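N-acylglucosamine 2-epimerase (Marinomonas mediterranea, PDB 5X32) catalyses the reversible isomerization of D-mannose to D-fructose, and less efficiently that of D-lyxose to D-xylulose. Local coordinates at residues M1-P4 / A5-S8; V44-P47 / N48-H51; Y141-L144 / E145-W149; E159-D163 / W164-S168; K335-L338 / T339-F343. All coordinates share one frame; numbering follows the deposited sequence.

Overall arrangement
All five are local contacts, placed at a cap, in turns, at a helix end and within a helix of a mainly helical barrel with short antiparallel strands. Contacts 1 and 5 touch each other: the N-terminal tail lies on helix 331-347, and aromatic packing carries both. Contacts 3 and 4 also meet, through His147, Phe148, Ile160 and Trp164, and lie on the opposite side of the chain's centre from that pair. Contact 2 stands apart, its centre about 26 Å from that of contact 4, although both reach the same antiparallel sheet. Contacts 2 and 4 are surface turns ruled by polar bonds, whereas contacts 1, 3 and 5 are partly buried and send aromatic or leucine side chains inward.

Contact 1 (M1-P4 / A5-S8)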
# COMPACT_ATOMS: atom_id res chain seq x y z
N MET A 1 16.37 21.05 -19.47
CA MET A 1 15.85 20.21 -18.39
C MET A 1 16.03 20.87 -17.03
O MET A 1 17.15 21.20 -16.61
CB MET A 1 16.53 18.85 -18.39
CG MET A 1 15.68 17.77 -17.76
SD MET A 1 14.02 17.74 -18.48
CE MET A 1 13.26 16.46 -17.48
N SER A 2 14.92 21.05 -16.33
CA SER A 2 14.95 21.79 -15.08
C SER A 2 14.44 20.87 -13.96
O SER A 2 14.32 21.26 -12.80
CB SER A 2 14.14 23.07 -15.19
OG SER A 2 12.83 22.86 -14.72
N TYR A 3 14.10 19.66 -14.36
CA TYR A 3 13.59 18.64 -13.48
C TYR A 3 14.58 17.50 -13.52
O TYR A 3 15.41 17.44 -14.42
CB TYR A 3 12.20 18.15 -13.90
CG TYR A 3 11.04 19.04 -13.54
CD1 TYR A 3 10.59 19.13 -12.22
CD2 TYR A 3 10.35 19.75 -14.51
CE1 TYR A 3 9.52 19.93 -11.88
CE2 TYR A 3 9.28 20.55 -14.19
CZ TYR A 3 8.86 20.64 -12.88
OH TYR A 3 7.79 21.44 -12.56
N PRO A 4 14.53 16.61 -12.52
CA PRO A 4 15.29 15.36 -12.64
C PRO A 4 14.68 14.44 -13.69
O PRO A 4 13.51 14.61 -14.07
CB PRO A 4 15.15 14.73 -11.25
CG PRO A 4 14.55 15.77 -10.37
CD PRO A 4 13.86 16.75 -11.22
N ALA A 5 15.45 13.46 -14.15
CA ALA A 5 14.93 12.48 -15.08
C ALA A 5 14.14 11.45 -14.27
O ALA A 5 14.73 10.51 -13.72
CB ALA A 5 16.05 11.81 -15.85
N PHE A 6 12.82 11.63 -14.22
CA PHE A 6 12.00 10.84 -13.31
C PHE A 6 11.91 9.41 -13.75
O PHE A 6 11.57 8.53 -12.96
CB PHE A 6 10.61 11.42 -13.17
CG PHE A 6 10.58 12.78 -12.56
CD1 PHE A 6 10.95 12.95 -11.22
CD2 PHE A 6 10.19 13.88 -13.30
CE1 PHE A 6 10.92 14.20 -10.63
CE2 PHE A 6 10.17 15.13 -12.72
CZ PHE A 6 10.54 15.30 -11.38
N ASP A 7 12.25 9.17 -15.02
CA ASP A 7 12.25 7.81 -15.55
C ASP A 7 13.64 7.15 -15.55
O ASP A 7 13.82 6.10 -16.19
CB ASP A 7 11.65 7.83 -16.96
CG ASP A 7 12.37 8.77 -17.91
OD1 ASP A 7 12.75 9.88 -17.47
OD2 ASP A 7 12.52 8.44 -19.11
N SER A 8 14.61 7.73 -14.85
CA SER A 8 15.97 7.18 -14.81
C SER A 8 16.22 6.29 -13.59
O SER A 8 15.69 6.55 -12.50
CB SER A 8 17.02 8.30 -14.87
OG SER A 8 16.99 9.16 -13.75
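The N-terminal tail leading into helix 9-23 packs locally, Tyr3 and Pro4 meeting the ring of Phe6. The Phe6 ring takes its neighbours on different parts. Carbonyl atom Pro4 O sits over one face, displaced toward the rim and 3.5 Å from Phe6 CD2. The far end of the ring meets the proline ring itself, with Pro4 CD 3.6 Å from Phe6 CZ and Pro4 CG a little farther off, near Phe6 CE1. Tyr3 comes to the same end with its root and one flank: Tyr3 CB lies 3.8 Å from Phe6 CE2, and Tyr3 CD1 approaches Phe6 CZ. The two aromatic planes are inclined at 49° with centroids 6.0 Å apart, neither a stack nor an edge-to-face pair. Phe6 holds CG beside its own backbone N (chi1 -64°), which swings the ring back along the chain toward Pro4. Phe6 is itself part of a type I beta turn from Ala5 to Ser8, and the turn runs straight into the helix cap. Ala5 O takes two bonds from Ser8, one from the backbone N at 3.0 Å and one from Ser8 OG at 2.6 Å, the hydroxyl lying in the carbonyl plane on a lone pair. The same Ser8 OG accepts from Phe11 N as the N-cap of helix 9-23, fixing the turn to the first turn of the helix. Beyond the tail, the Phe6 ring meets Trp341 of helix 331-347 with planes at about 15°, and Tyr3 OH bonds to Asn346 ND2.

Contact 2 (V44-P47 / N48-H51); sequences VYDP and NTRH
Asp46 grips the backbone of Asn48 and Thr49 with its carboxylate, and Pro47 holds the guanidinium of Arg50 with its carbonyl, in the loop leading to strand 49-51. First come the bonds from backbone to side chain. Asp46 OD1 accepts from Thr49 N at 3.0 Å, nearly straight at 169° but from above the carboxylate plane, and from Asn48 N at 3.1 Å, nearly along the C-O bond and more bent. The bond to Asn48 N closes an Asx turn. Asp46 keeps CG opposite its backbone N (chi1 -180°), which carries the carboxylate forward over the following residues. Between side chains, Thr49 OG1 gives a weak bond of 3.2 Å to Asp46 OD2, occupying the second oxygen. With an alanine at Asp46, the amides of Asn48 and Thr49 would probably lose their shared acceptor and the turn would be freer to open. The third kind joins a charged side chain to a backbone carbonyl: Arg50 NH2 donates to Pro47 O at 2.6 Å, in the guanidinium plane and almost straight, with Arg50 NE adding a weak bond to the same oxygen. Arg50 NH2 also forms a salt bridge with Asp29, and the Arg50 backbone pairs with Leu100 of strand 99-101. Most bonds thus link side chain and backbone: a carboxylate collects amide N-H groups, while a charged donor, probably steadied by Asp29, ties the carbonyl of Pro47.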
# COMPACT_ATOMS: atom_id res chain seq x y z
N VAL A 44 11.02 11.95 16.55
CA VAL A 44 9.96 11.06 16.95
C VAL A 44 9.07 11.88 17.86
O VAL A 44 9.55 12.48 18.80
CB VAL A 44 10.46 9.80 17.68
CG1 VAL A 44 9.26 8.92 18.05
CG2 VAL A 44 11.46 9.03 16.80
N TYR A 45 7.77 11.94 17.59
CA TYR A 45 6.90 12.76 18.42
C TYR A 45 5.90 11.91 19.21
O TYR A 45 5.08 12.44 19.97
CB TYR A 45 6.17 13.81 17.58
CG TYR A 45 5.04 13.33 16.67
CD1 TYR A 45 3.72 13.30 17.13
CD2 TYR A 45 5.28 13.00 15.34
CE1 TYR A 45 2.70 12.91 16.32
CE2 TYR A 45 4.24 12.60 14.51
CZ TYR A 45 2.95 12.56 15.00
OH TYR A 45 1.89 12.17 14.19
N ASP A 46 5.99 10.59 19.04
CA ASP A 46 5.27 9.64 19.89
C ASP A 46 5.97 8.29 19.79
O ASP A 46 5.69 7.51 18.85
CB ASP A 46 3.80 9.52 19.46
CG ASP A 46 3.01 8.54 20.31
OD1 ASP A 46 3.62 7.67 20.98
OD2 ASP A 46 1.75 8.63 20.28
N PRO A 47 6.82 7.96 20.79
CA PRO A 47 7.70 6.79 20.79
C PRO A 47 7.04 5.54 21.35
O PRO A 47 7.58 4.44 21.23
CB PRO A 47 8.84 7.21 21.71
CG PRO A 47 8.18 8.11 22.69
CD PRO A 47 7.12 8.86 21.92
N ASN A 48 5.84 5.69 21.89
CA ASN A 48 5.19 4.56 22.50
C ASN A 48 4.14 3.89 21.64
O ASN A 48 4.18 2.69 21.43
CB ASN A 48 4.56 5.00 23.82
CG ASN A 48 5.58 5.49 24.82
OD1 ASN A 48 6.66 4.91 24.97
ND2 ASN A 48 5.24 6.57 25.51
N THR A 49 3.24 4.68 21.07
CA THR A 49 2.15 4.10 20.32
C THR A 49 2.64 3.43 19.05
O THR A 49 3.38 4.01 18.26
CB THR A 49 1.12 5.17 19.99
OG1 THR A 49 0.65 5.74 21.21
CG2 THR A 49 -0.07 4.56 19.24
N ARG A 50 2.23 2.19 18.88
CA ARG A 50 2.59 1.44 17.70
C ARG A 50 1.44 0.71 17.07
O ARG A 50 0.53 0.21 17.75
CB ARG A 50 3.74 0.49 17.99
CG ARG A 50 5.02 1.28 18.09
CD ARG A 50 6.09 0.62 18.86
NE ARG A 50 6.93 1.63 19.50
CZ ARG A 50 8.24 1.50 19.66
NH1 ARG A 50 8.85 0.41 19.21
NH2 ARG A 50 8.92 2.46 20.26
N HIS A 51 1.50 0.68 15.75
CA HIS A 51 0.42 0.15 14.94
C HIS A 51 0.96 -0.96 14.05
O HIS A 51 2.04 -0.84 13.48
CB HIS A 51 -0.20 1.25 14.08
CG HIS A 51 -1.51 0.88 13.47
ND1 HIS A 51 -1.63 -0.10 12.51
CD2 HIS A 51 -2.75 1.37 13.68
CE1 HIS A 51 -2.90 -0.22 12.17
NE2 HIS A 51 -3.60 0.67 12.86

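Contact 3 (Y141-L144 / E145-W149); sequences YDLL and ETHFW
Tyr141 and Glu145 run side by side on the last turns of helix 133-147, their ring and carboxylate planes only 9° apart. Glu145 OE2 lies 3.4 Å from Tyr141 CE1. The tyrosine keeps CG opposite its backbone N (chi1 -176°), while the glutamate chain bends at CG (chi2 61°), bringing the carboxylate alongside the ring; its other oxygen, OE1, forms a salt bridge with Arg198. The Tyr141 ring also meets that of Tyr195 edge-to-face. Were Tyr141 an alanine, the carboxylate of Glu145 would probably lose the flat group beside it and be freer to swing, and Tyr195 would lack its aromatic mate. Two residues on from Tyr141, Leu143 CD1 comes 3.3 Å from His147 ND1. That nitrogen also gives a weak bond of 3.3 Å to Leu143 O, which lies at the imidazole edge and receives His147 N too. Thr146 OG1 bonds at 3.0 Å to Asp142 O, standing above the carbonyl plane, and Thr146 N donates to the same oxygen. Leu144 CD2 packs 3.7 Å from Phe148 CB, and also against the ring, at an oblique angle. The helix ends here: Leu144 O accepts both Phe148 N and, five residues on, Trp149 N at 2.9 Å. Around this end, Leu144 faces Leu115 and Ile119 of helix 112-127 and Met179 of helix 173-190. Phe148 reaches Leu157 of strand 155-160, and Trp149 lies against Leu201 and Leu202 of helix 193-212.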
# COMPACT_ATOMS: atom_id res chain seq x y z
N TYR A 141 -2.00 -17.37 6.04
CA TYR A 141 -2.99 -17.61 5.01
C TYR A 141 -4.13 -18.47 5.59
O TYR A 141 -5.31 -18.16 5.38
CB TYR A 141 -2.36 -18.27 3.78
CG TYR A 141 -3.33 -18.45 2.64
CD1 TYR A 141 -4.10 -19.60 2.54
CD2 TYR A 141 -3.49 -17.47 1.68
CE1 TYR A 141 -5.00 -19.76 1.50
CE2 TYR A 141 -4.38 -17.62 0.64
CZ TYR A 141 -5.13 -18.77 0.55
OH TYR A 141 -6.04 -18.92 -0.49
N ASP A 142 -3.80 -19.48 6.39
CA ASP A 142 -4.86 -20.36 6.85
C ASP A 142 -5.68 -19.71 7.95
O ASP A 142 -6.90 -19.92 8.00
CB ASP A 142 -4.31 -21.71 7.34
CG ASP A 142 -3.33 -22.32 6.36
OD1 ASP A 142 -3.71 -22.55 5.18
OD2 ASP A 142 -2.22 -22.67 6.80
N LEU A 143 -5.05 -18.83 8.73
CA LEU A 143 -5.80 -18.05 9.70
C LEU A 143 -6.88 -17.28 8.97
O LEU A 143 -8.03 -17.21 9.42
CB LEU A 143 -4.88 -17.10 10.45
CG LEU A 143 -5.57 -16.07 11.34
CD1 LEU A 143 -6.31 -16.73 12.48
CD2 LEU A 143 -4.53 -15.12 11.91
N LEU A 144 -6.55 -16.83 7.77
CA LEU A 144 -7.44 -15.98 7.02
C LEU A 144 -8.50 -16.87 6.43
O LEU A 144 -9.71 -16.58 6.54
CB LEU A 144 -6.62 -15.24 5.95
CG LEU A 144 -6.10 -13.85 6.33
CD1 LEU A 144 -4.94 -13.48 5.45
CD2 LEU A 144 -7.23 -12.83 6.16
N GLU A 145 -8.06 -18.03 5.93
CA GLU A 145 -8.98 -18.96 5.29
C GLU A 145 -10.05 -19.37 6.27
O GLU A 145 -11.25 -19.39 5.94
CB GLU A 145 -8.22 -20.19 4.76
CG GLU A 145 -8.85 -20.81 3.52
CD GLU A 145 -8.90 -19.86 2.32
OE1 GLU A 145 -9.65 -20.16 1.36
OE2 GLU A 145 -8.19 -18.82 2.32
N THR A 146 -9.60 -19.66 7.48
CA THR A 146 -10.47 -20.13 8.55
C THR A 146 -11.42 -19.04 9.01
O THR A 146 -12.58 -19.31 9.30
CB THR A 146 -9.66 -20.62 9.72
OG1 THR A 146 -8.89 -21.75 9.32
CG2 THR A 146 -10.57 -21.00 10.87
N HIS A 147 -10.94 -17.80 9.07
CA HIS A 147 -11.76 -16.80 9.73
C HIS A 147 -12.30 -15.69 8.83
O HIS A 147 -13.33 -15.11 9.13
CB HIS A 147 -10.98 -16.19 10.90
CG HIS A 147 -10.75 -17.13 12.05
ND1 HIS A 147 -9.52 -17.66 12.35
CD2 HIS A 147 -11.59 -17.57 13.02
CE1 HIS A 147 -9.61 -18.43 13.42
NE2 HIS A 147 -10.86 -18.38 13.85
N PHE A 148 -11.61 -15.37 7.73
CA PHE A 148 -11.99 -14.21 6.93
C PHE A 148 -12.49 -14.57 5.54
O PHE A 148 -13.29 -13.84 4.96
CB PHE A 148 -10.82 -13.22 6.79
CG PHE A 148 -10.46 -12.55 8.07
CD1 PHE A 148 -10.99 -11.31 8.38
CD2 PHE A 148 -9.61 -13.18 8.98
CE1 PHE A 148 -10.67 -10.70 9.59
CE2 PHE A 148 -9.29 -12.58 10.18
CZ PHE A 148 -9.82 -11.33 10.49
N TRP A 149 -12.01 -15.69 5.01
CA TRP A 149 -12.34 -16.07 3.65
C TRP A 149 -13.83 -16.33 3.52
O TRP A 149 -14.42 -17.05 4.31
CB TRP A 149 -11.55 -17.29 3.21
CG TRP A 149 -11.88 -17.69 1.82
CD1 TRP A 149 -12.31 -18.91 1.41
CD2 TRP A 149 -11.82 -16.88 0.64
NE1 TRP A 149 -12.52 -18.92 0.06
CE2 TRP A 149 -12.23 -17.68 -0.44
CE3 TRP A 149 -11.45 -15.55 0.39
CZ2 TRP A 149 -12.29 -17.20 -1.76
CZ3 TRP A 149 -11.52 -15.07 -0.91
CH2 TRP A 149 -11.92 -15.90 -1.97

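Contact 4 (E159-D163 / W164-S168)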
# COMPACT_ATOMS: atom_id res chain seq x y z
N GLU A 159 -13.35 -7.30 9.41
CA GLU A 159 -12.85 -7.45 10.76
C GLU A 159 -13.69 -8.36 11.65
O GLU A 159 -14.92 -8.41 11.54
CB GLU A 159 -12.67 -6.08 11.41
CG GLU A 159 -13.94 -5.31 11.64
CD GLU A 159 -13.78 -4.28 12.73
OE1 GLU A 159 -13.96 -4.63 13.93
OE2 GLU A 159 -13.45 -3.12 12.40
N ILE A 160 -12.98 -9.09 12.50
CA ILE A 160 -13.56 -9.86 13.59
C ILE A 160 -13.00 -9.37 14.94
O ILE A 160 -11.85 -8.95 15.02
CB ILE A 160 -13.24 -11.36 13.42
CG1 ILE A 160 -13.53 -11.80 11.98
CG2 ILE A 160 -13.99 -12.21 14.43
CD1 ILE A 160 -12.69 -12.98 11.52
N SER A 161 -13.78 -9.48 16.01
CA SER A 161 -13.33 -9.00 17.31
C SER A 161 -12.17 -9.86 17.83
O SER A 161 -11.82 -10.87 17.21
CB SER A 161 -14.48 -9.00 18.31
OG SER A 161 -14.97 -10.31 18.49
N SER A 162 -11.55 -9.45 18.94
CA SER A 162 -10.37 -10.17 19.44
C SER A 162 -10.67 -11.61 19.88
O SER A 162 -9.85 -12.50 19.67
CB SER A 162 -9.74 -9.41 20.62
OG SER A 162 -10.72 -8.94 21.52
N ASP A 163 -11.86 -11.82 20.45
CA ASP A 163 -12.31 -13.15 20.90
C ASP A 163 -12.55 -14.14 19.75
O ASP A 163 -12.65 -15.35 19.99
CB ASP A 163 -13.57 -13.02 21.78
CG ASP A 163 -14.70 -12.26 21.10
OD1 ASP A 163 -15.58 -11.76 21.84
OD2 ASP A 163 -14.71 -12.15 19.86
N TRP A 164 -12.67 -13.60 18.54
CA TRP A 164 -13.01 -14.29 17.29
C TRP A 164 -14.51 -14.56 17.17
O TRP A 164 -14.93 -15.36 16.34
CB TRP A 164 -12.27 -15.63 17.16
CG TRP A 164 -10.79 -15.55 16.94
CD1 TRP A 164 -9.83 -16.08 17.75
CD2 TRP A 164 -10.10 -14.97 15.82
NE1 TRP A 164 -8.58 -15.84 17.23
CE2 TRP A 164 -8.72 -15.16 16.05
CE3 TRP A 164 -10.51 -14.31 14.67
CZ2 TRP A 164 -7.75 -14.71 15.16
CZ3 TRP A 164 -9.54 -13.85 13.79
CH2 TRP A 164 -8.17 -14.06 14.04
N LYS A 165 -15.32 -13.86 17.96
CA LYS A 165 -16.73 -14.26 18.06
C LYS A 165 -17.71 -13.31 17.39
O LYS A 165 -18.75 -13.75 16.91
CB LYS A 165 -17.15 -14.41 19.53
CG LYS A 165 -16.39 -15.45 20.32
CD LYS A 165 -16.70 -15.32 21.82
CE LYS A 165 -17.96 -14.49 22.11
NZ LYS A 165 -18.37 -14.61 23.55
N THR A 166 -17.38 -12.02 17.37
CA THR A 166 -18.28 -11.05 16.75
C THR A 166 -17.77 -10.58 15.39
O THR A 166 -16.78 -9.85 15.31
CB THR A 166 -18.46 -9.81 17.65
OG1 THR A 166 -18.95 -10.21 18.93
CG2 THR A 166 -19.42 -8.82 17.02
N VAL A 167 -18.44 -10.98 14.32
CA VAL A 167 -18.02 -10.56 12.99
C VAL A 167 -18.68 -9.24 12.62
O VAL A 167 -19.88 -9.04 12.82
CB VAL A 167 -18.34 -11.63 11.92
CG1 VAL A 167 -18.12 -11.08 10.52
CG2 VAL A 167 -17.48 -12.88 12.14
N SER A 168 -17.89 -8.33 12.08
CA SER A 168 -18.41 -7.05 11.64
C SER A 168 -19.27 -7.24 10.40
O SER A 168 -18.91 -8.01 9.51
CB SER A 168 -17.28 -6.08 11.37
OG SER A 168 -17.76 -4.75 11.33
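Ile160 and Trp164 make the tight side of this turn. Ile160 CD1 comes to the edge of the indole, in its plane, 4.0 Å from Trp164 CZ3, while the branch Ile160 CG2 rests against the tryptophan backbone, 3.6 Å from Trp164 C. Ile160 CG1 also lies alongside Val167 CG2 at 4.1 Å, the two side chains pointing the same way. With CG beside its backbone N (chi1 -69°), the tryptophan turns its ring back toward Ile160, and Ser162 O stands over one of its faces. The arrangement is a hairpin-like turn that closes the end of strand 155-160. Ile160 and Val167 form a single non-hydrogen-bonded antiparallel pair, flanked by Ser168 N to Glu159 O at 3.0 Å, where Glu159 CG also touches Ser168 CB, and by Ser161 N to Thr166 O at 3.1 Å. Between them the chain makes a type I beta turn from Ser161 to Trp164, closed by Trp164 N to Ser161 O at 3.2 Å, with the donor well above the carbonyl plane. Trp164 itself adopts a left-handed backbone conformation (phi 79°), which helps lead the chain out of the turn toward Lys165. The other side is looser and more exposed. The Lys165 and Asp163 side chains cross at about a right angle, though the carboxylate is less surely placed, and Lys165 NZ stays 4.3 Å from Asp163 OD1, beyond a salt bridge. On the buried side Ile160 meets Phe148, and the Trp164 ring stacks on His147 of helix 133-147.

Contact 5 (K335-L338 / T339-F343)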
# COMPACT_ATOMS: atom_id res chain seq x y z
N LYS A 335 3.58 10.95 -20.33
CA LYS A 335 3.39 12.36 -19.99
C LYS A 335 2.73 12.53 -18.63
O LYS A 335 3.05 13.46 -17.88
CB LYS A 335 2.59 13.07 -21.06
CG LYS A 335 3.48 13.63 -22.14
CD LYS A 335 2.71 14.44 -23.18
CE LYS A 335 2.15 13.51 -24.20
NZ LYS A 335 3.29 12.69 -24.70
N GLN A 336 1.79 11.64 -18.32
CA GLN A 336 1.07 11.74 -17.06
C GLN A 336 1.94 11.35 -15.87
O GLN A 336 1.81 11.90 -14.78
CB GLN A 336 -0.20 10.90 -17.11
CG GLN A 336 -1.31 11.59 -17.85
CD GLN A 336 -2.45 10.67 -18.18
OE1 GLN A 336 -2.24 9.47 -18.40
NE2 GLN A 336 -3.66 11.20 -18.18
N TYR A 337 2.79 10.36 -16.10
CA TYR A 337 3.85 9.97 -15.19
C TYR A 337 4.71 11.19 -14.83
O TYR A 337 4.99 11.47 -13.64
CB TYR A 337 4.67 8.85 -15.83
CG TYR A 337 5.87 8.43 -15.05
CD1 TYR A 337 5.74 7.55 -13.97
CD2 TYR A 337 7.14 8.85 -15.39
CE1 TYR A 337 6.83 7.15 -13.24
CE2 TYR A 337 8.25 8.46 -14.66
CZ TYR A 337 8.09 7.60 -13.58
OH TYR A 337 9.17 7.19 -12.84
N LEU A 338 5.13 11.92 -15.87
CA LEU A 338 5.92 13.14 -15.66
C LEU A 338 5.13 14.20 -14.90
O LEU A 338 5.70 14.92 -14.09
CB LEU A 338 6.44 13.70 -16.98
CG LEU A 338 7.48 12.80 -17.62
CD1 LEU A 338 8.01 13.42 -18.89
CD2 LEU A 338 8.62 12.44 -16.65
N THR A 339 3.84 14.34 -15.19
CA THR A 339 3.05 15.33 -14.46
C THR A 339 2.96 14.99 -12.97
O THR A 339 3.06 15.85 -12.10
CB THR A 339 1.64 15.50 -15.04
OG1 THR A 339 0.99 14.23 -15.09
CG2 THR A 339 1.73 16.07 -16.45
N LEU A 340 2.75 13.71 -12.67
CA LEU A 340 2.63 13.27 -11.29
C LEU A 340 3.94 13.45 -10.53
O LEU A 340 3.95 13.94 -9.40
CB LEU A 340 2.15 11.82 -11.25
CG LEU A 340 0.69 11.68 -11.69
CD1 LEU A 340 0.38 10.26 -12.11
CD2 LEU A 340 -0.22 12.13 -10.54
N TRP A 341 5.05 13.08 -11.16
CA TRP A 341 6.34 13.33 -10.56
C TRP A 341 6.62 14.84 -10.40
O TRP A 341 7.19 15.25 -9.40
CB TRP A 341 7.46 12.68 -11.37
CG TRP A 341 7.81 11.31 -10.87
CD1 TRP A 341 7.54 10.13 -11.50
CD2 TRP A 341 8.48 10.98 -9.64
NE1 TRP A 341 8.01 9.08 -10.73
CE2 TRP A 341 8.59 9.57 -9.59
CE3 TRP A 341 9.01 11.73 -8.58
CZ2 TRP A 341 9.20 8.90 -8.52
CZ3 TRP A 341 9.62 11.05 -7.50
CH2 TRP A 341 9.70 9.66 -7.49
N GLU A 342 6.24 15.66 -11.38
CA GLU A 342 6.49 17.10 -11.27
C GLU A 342 5.75 17.66 -10.07
O GLU A 342 6.35 18.31 -9.21
CB GLU A 342 6.10 17.83 -12.55
CG GLU A 342 7.16 17.67 -13.63
CD GLU A 342 6.68 18.06 -15.03
OE1 GLU A 342 5.59 18.66 -15.16
OE2 GLU A 342 7.40 17.73 -16.00
N PHE A 343 4.46 17.36 -9.98
CA PHE A 343 3.69 17.83 -8.83
C PHE A 343 4.34 17.35 -7.52
O PHE A 343 4.48 18.13 -6.57
CB PHE A 343 2.25 17.32 -8.88
CG PHE A 343 1.49 17.55 -7.60
CD1 PHE A 343 0.94 18.78 -7.32
CD2 PHE A 343 1.39 16.55 -6.65
CE1 PHE A 343 0.25 19.01 -6.14
CE2 PHE A 343 0.70 16.76 -5.47
CZ PHE A 343 0.13 18.00 -5.22
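Tyr337 and Trp341, one helical turn apart, lie side by side and point the same way, but their rings are turned steeply against each other. It is an offset edge-to-face pair: the indole brings its pyrrole edge over a face of the phenol, with planes at 70° and the phenol and five-membered ring centroids 4.6 Å apart. Trp341 CD1 is the leading atom, 3.3 Å from Tyr337 CZ and displaced toward the rim of the ring. Tyr337 places CG opposite its backbone N (chi1 175°), which lays the ring alongside the indole. The hydroxyl Tyr337 OH finds its partner in Phe6 O of the N-terminal tail. This pair belongs to helix 331-347, one of the helices of the (α/α)6 barrel known from this epimerase family, and the side chain of Trp341 is about 11 Å from that of His380, probably a catalytic proton donor/acceptor. Thr339 OG1 stands between its own backbone N and carbonyl carbon (chi1 55°) and there donates to Gln336 O, a bond modelled very short at 2.5 Å and doubtful in length. Leu340 N reaches that same oxygen at 2.9 Å. Thr339 OG1 also bonds to Tyr283 OH, linking this helix to helix 271-286. Elsewhere Glu342 N bonds to Leu338 O at 2.9 Å and the Glu342 side chain touches Tyr3, while Leu340 touches Phe318 of helix 311-328.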